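Local structure of aldehyde dehydrogenase (Burkholderia thailandensis, 5J6B) at residues 109-112 with 113-117; 31-34 with 35-38. The protein probably oxidises aldehydes to carboxylic acids with NADP as the coenzyme, and belongs to the aldehyde dehydrogenase family. All coordinates share one frame; numbering follows the deposited sequence.

Interaction 1: residues 109-112 with 113-117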
# COMPACT_ATOMS: atom_id res chain seq x y z
N GLU A 109 26.52 -0.38 -18.46
CA GLU A 109 25.58 -1.48 -18.30
C GLU A 109 25.95 -2.38 -17.13
O GLU A 109 25.06 -2.89 -16.43
CB GLU A 109 25.47 -2.30 -19.58
CG GLU A 109 24.36 -3.34 -19.43
CD GLU A 109 24.12 -4.17 -20.65
OE1 GLU A 109 23.51 -5.25 -20.50
OE2 GLU A 109 24.53 -3.76 -21.76
N VAL A 110 27.25 -2.61 -16.89
CA VAL A 110 27.63 -3.41 -15.73
C VAL A 110 27.19 -2.72 -14.45
O VAL A 110 26.77 -3.37 -13.48
CB VAL A 110 29.15 -3.70 -15.72
CG1 VAL A 110 29.53 -4.52 -14.48
CG2 VAL A 110 29.57 -4.44 -16.99
N THR A 111 27.26 -1.38 -14.42
CA THR A 111 26.73 -0.63 -13.28
C THR A 111 25.23 -0.88 -13.09
O THR A 111 24.75 -1.01 -11.96
CB THR A 111 27.01 0.86 -13.47
OG1 THR A 111 28.42 1.10 -13.36
CG2 THR A 111 26.24 1.72 -12.43
N ARG A 112 24.48 -0.92 -14.19
CA ARG A 112 23.05 -1.22 -14.11
C ARG A 112 22.82 -2.66 -13.64
O ARG A 112 21.91 -2.90 -12.84
CB ARG A 112 22.38 -0.99 -15.47
CG ARG A 112 22.45 0.45 -15.97
CD ARG A 112 21.31 1.26 -15.41
NE ARG A 112 20.02 0.66 -15.75
CZ ARG A 112 19.38 0.84 -16.90
NH1 ARG A 112 19.91 1.62 -17.83
NH2 ARG A 112 18.20 0.25 -17.13
N LEU A 113 23.63 -3.61 -14.12
CA LEU A 113 23.54 -4.98 -13.64
C LEU A 113 23.62 -5.02 -12.13
O LEU A 113 22.81 -5.68 -11.45
CB LEU A 113 24.67 -5.82 -14.25
CG LEU A 113 24.89 -7.20 -13.64
CD1 LEU A 113 23.69 -8.11 -13.92
CD2 LEU A 113 26.17 -7.83 -14.17
N ILE A 114 24.58 -4.28 -11.58
CA ILE A 114 24.76 -4.21 -10.14
C ILE A 114 23.54 -3.57 -9.48
O ILE A 114 22.99 -4.11 -8.51
CB ILE A 114 26.05 -3.43 -9.82
CG1 ILE A 114 27.27 -4.29 -10.18
CG2 ILE A 114 26.05 -2.99 -8.35
CD1 ILE A 114 28.55 -3.51 -10.37
N ASP A 115 23.10 -2.42 -10.00
CA ASP A 115 21.91 -1.77 -9.44
C ASP A 115 20.70 -2.69 -9.44
O ASP A 115 19.93 -2.73 -8.47
CB ASP A 115 21.58 -0.49 -10.21
CG ASP A 115 22.65 0.58 -10.07
OD1 ASP A 115 23.36 0.60 -9.05
OD2 ASP A 115 22.75 1.43 -10.99
N THR A 116 20.48 -3.42 -10.54
CA THR A 116 19.29 -4.26 -10.64
C THR A 116 19.32 -5.37 -9.58
O THR A 116 18.32 -5.61 -8.90
CB THR A 116 19.19 -4.84 -12.06
OG1 THR A 116 19.04 -3.78 -13.00
CG2 THR A 116 18.00 -5.82 -12.20
N PHE A 117 20.48 -6.02 -9.40
CA PHE A 117 20.60 -7.03 -8.35
C PHE A 117 20.49 -6.41 -6.97
O PHE A 117 19.95 -7.03 -6.05
CB PHE A 117 21.92 -7.79 -8.49
CG PHE A 117 21.82 -8.99 -9.40
CD1 PHE A 117 21.77 -8.82 -10.78
CD2 PHE A 117 21.74 -10.27 -8.87
CE1 PHE A 117 21.65 -9.92 -11.61
CE2 PHE A 117 21.62 -11.36 -9.70
CZ PHE A 117 21.58 -11.19 -11.08

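Interaction 2: residues 31-34 with 35-38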
# COMPACT_ATOMS: atom_id res chain seq x y z
N VAL A 31 31.34 -17.31 -30.73
CA VAL A 31 30.94 -15.93 -30.43
C VAL A 31 31.97 -15.02 -31.05
O VAL A 31 33.17 -15.16 -30.78
CB VAL A 31 30.82 -15.68 -28.92
CG1 VAL A 31 30.30 -14.24 -28.66
CG2 VAL A 31 29.90 -16.70 -28.29
N THR A 32 31.52 -14.10 -31.90
CA THR A 32 32.40 -13.20 -32.62
C THR A 32 32.55 -11.88 -31.88
O THR A 32 31.63 -11.41 -31.20
CB THR A 32 31.90 -12.92 -34.04
OG1 THR A 32 30.59 -12.33 -34.00
CG2 THR A 32 31.87 -14.21 -34.86
N ASP A 33 33.74 -11.30 -32.01
CA ASP A 33 33.92 -9.88 -31.77
C ASP A 33 33.13 -9.12 -32.83
O ASP A 33 33.44 -9.20 -34.02
CB ASP A 33 35.41 -9.52 -31.82
CG ASP A 33 35.68 -8.07 -31.48
OD1 ASP A 33 35.03 -7.17 -32.06
OD2 ASP A 33 36.56 -7.82 -30.62
N LYS A 34 32.13 -8.36 -32.40
CA LYS A 34 31.25 -7.71 -33.37
C LYS A 34 31.93 -6.56 -34.11
O LYS A 34 31.37 -6.06 -35.09
CB LYS A 34 29.96 -7.25 -32.69
CG LYS A 34 29.15 -8.40 -32.08
CD LYS A 34 28.78 -9.49 -33.11
CE LYS A 34 28.07 -10.69 -32.46
NZ LYS A 34 28.81 -11.18 -31.24
N TYR A 35 33.12 -6.13 -33.69
CA TYR A 35 33.82 -5.12 -34.47
C TYR A 35 34.78 -5.74 -35.49
O TYR A 35 34.81 -5.34 -36.66
CB TYR A 35 34.56 -4.16 -33.54
CG TYR A 35 35.32 -3.08 -34.28
CD1 TYR A 35 34.64 -2.13 -35.03
CD2 TYR A 35 36.71 -3.01 -34.22
CE1 TYR A 35 35.31 -1.14 -35.71
CE2 TYR A 35 37.40 -2.02 -34.90
CZ TYR A 35 36.70 -1.09 -35.64
OH TYR A 35 37.37 -0.11 -36.33
N THR A 36 35.59 -6.71 -35.06
CA THR A 36 36.57 -7.32 -35.94
C THR A 36 36.03 -8.48 -36.76
O THR A 36 36.70 -8.91 -37.70
CB THR A 36 37.77 -7.83 -35.14
OG1 THR A 36 37.36 -8.97 -34.37
CG2 THR A 36 38.30 -6.73 -34.20
N GLY A 37 34.85 -9.00 -36.42
CA GLY A 37 34.32 -10.19 -37.06
C GLY A 37 34.98 -11.49 -36.66
O GLY A 37 34.47 -12.57 -37.00
N LYS A 38 36.10 -11.42 -35.94
CA LYS A 38 36.86 -12.61 -35.60
C LYS A 38 36.21 -13.36 -34.44
O LYS A 38 35.65 -12.75 -33.52
CB LYS A 38 38.28 -12.18 -35.23
CG LYS A 38 39.32 -13.24 -35.32
CD LYS A 38 40.65 -12.59 -35.02
CE LYS A 38 41.70 -13.62 -34.71
NZ LYS A 38 42.91 -12.92 -34.24

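Interaction 1: residues 109-112 with 113-117
The carboxylate of Asp115 lies with one face over the backbone carbonyl of Thr111, one turn earlier in the alpha-helix 103-123. Thr111 O sits almost straight above Asp115 CG, 3.2 Å away, and the methyl of Thr111 covers the same face farther out, its CG2 3.8 Å from Asp115 OD2. The two side chains run alongside each other in the same direction. With CG anti to its own carbonyl carbon (chi1 -66°), Asp115 folds its acid group back along the helix over that oxygen, which meanwhile accepts the Asp115 N-H at 2.9 Å, an ordinary i to i+4 bond. Ser137 of the second subunit packs against the Asp115 side chain.

The guanidinium of Arg112 is turned off the helix by bends at chi2 and chi3, and its NE forms a salt bridge with Asp450, beside Arg139 of the second subunit. This places the arginine at a subunit contact, its side chain about 9 Å from the bound NADPH. Glu109 is held by Lys101 and by the backbone N of Asn166, whose side chain also bonds to Thr116 OG1.

Arg112 O accepts the backbone N-H of Thr116 at 2.8 Å. On the buried flank, Val110 CG1 meets Ile114 CD1 at 4.3 Å, while that same CD1 lies 3.6 Å from Val110 O.

Interaction 2: residues 31-34 with 35-38
Asp33 OD1 collects two backbone N-H groups from the turn that follows it. Tyr35 N comes in nearly along the C-O axis at 2.7 Å, whereas Thr36 N, at 3.1 Å, reaches the same oxygen from well above the carboxylate plane, 56° out of it. The acid group gets there because CG stands opposite the backbone N (chi1 -176°), which swings it under the chain as it bends. Two donors on one oxygen fix the rotation of the carboxylate, and OD2 is left to form a salt bridge with Lys326.

The Thr36 side chain crosses that of Asp33 at about a right angle, with OG1 3.3 Å from Asp33 CB. The same hydroxyl oxygen accepts the N-H of Lys38 at 3.2 Å in an ST turn. Beneath the side chains, Asp33 O takes Gly37 N at 2.8 Å, and Asp33 N donates a hydrogen bond to Lys38 O, also at 2.8 Å. The alpha carbon of Thr32 adds a C-H...O contact to that Lys38 oxygen.

One step further out, Lys34 curls back, bent at chi2 and chi4, so that NZ donates to Thr32 O at 2.8 Å; the backbone carbonyls of Glu98 and Arg189 grip the same ammonium, which is thus anchored by three oxygens. The Tyr35 side chain leads away, touching Asp324 and Pro325.

Gly37, with a positive phi of 74°, turns the chain back toward its outgoing strand. An Asx turn at Asp33 and an ST turn at Thr36 together shape the connection of a beta-hairpin, with residues 34-37 between the bonded pair Asp33 and Lys38, joining antiparallel strands 29-32 and 39-43.

How the interactions relate
From the N terminus, interaction 2 comes first: it closes the short loop at the end of a hairpin, whose strand 29-32 forms one edge, within the chain, of a four-stranded mixed sheet. Interaction 1 follows, a nine-residue stretch within helix 103-123, where no loop is closed. The two stand in series, neither enclosing nor crossing the other, with centres 25 Å apart and nearest atoms about 12 Å apart. Helix 88-99 bridges them: Ile97 and Glu98 near its end meet Asp33 and Lys34, while Phe88 and Leu91 pack on Val110. The hairpin is thereby tied to the helical layer that runs on through 103-123 toward helix 164-178 and the second subunit.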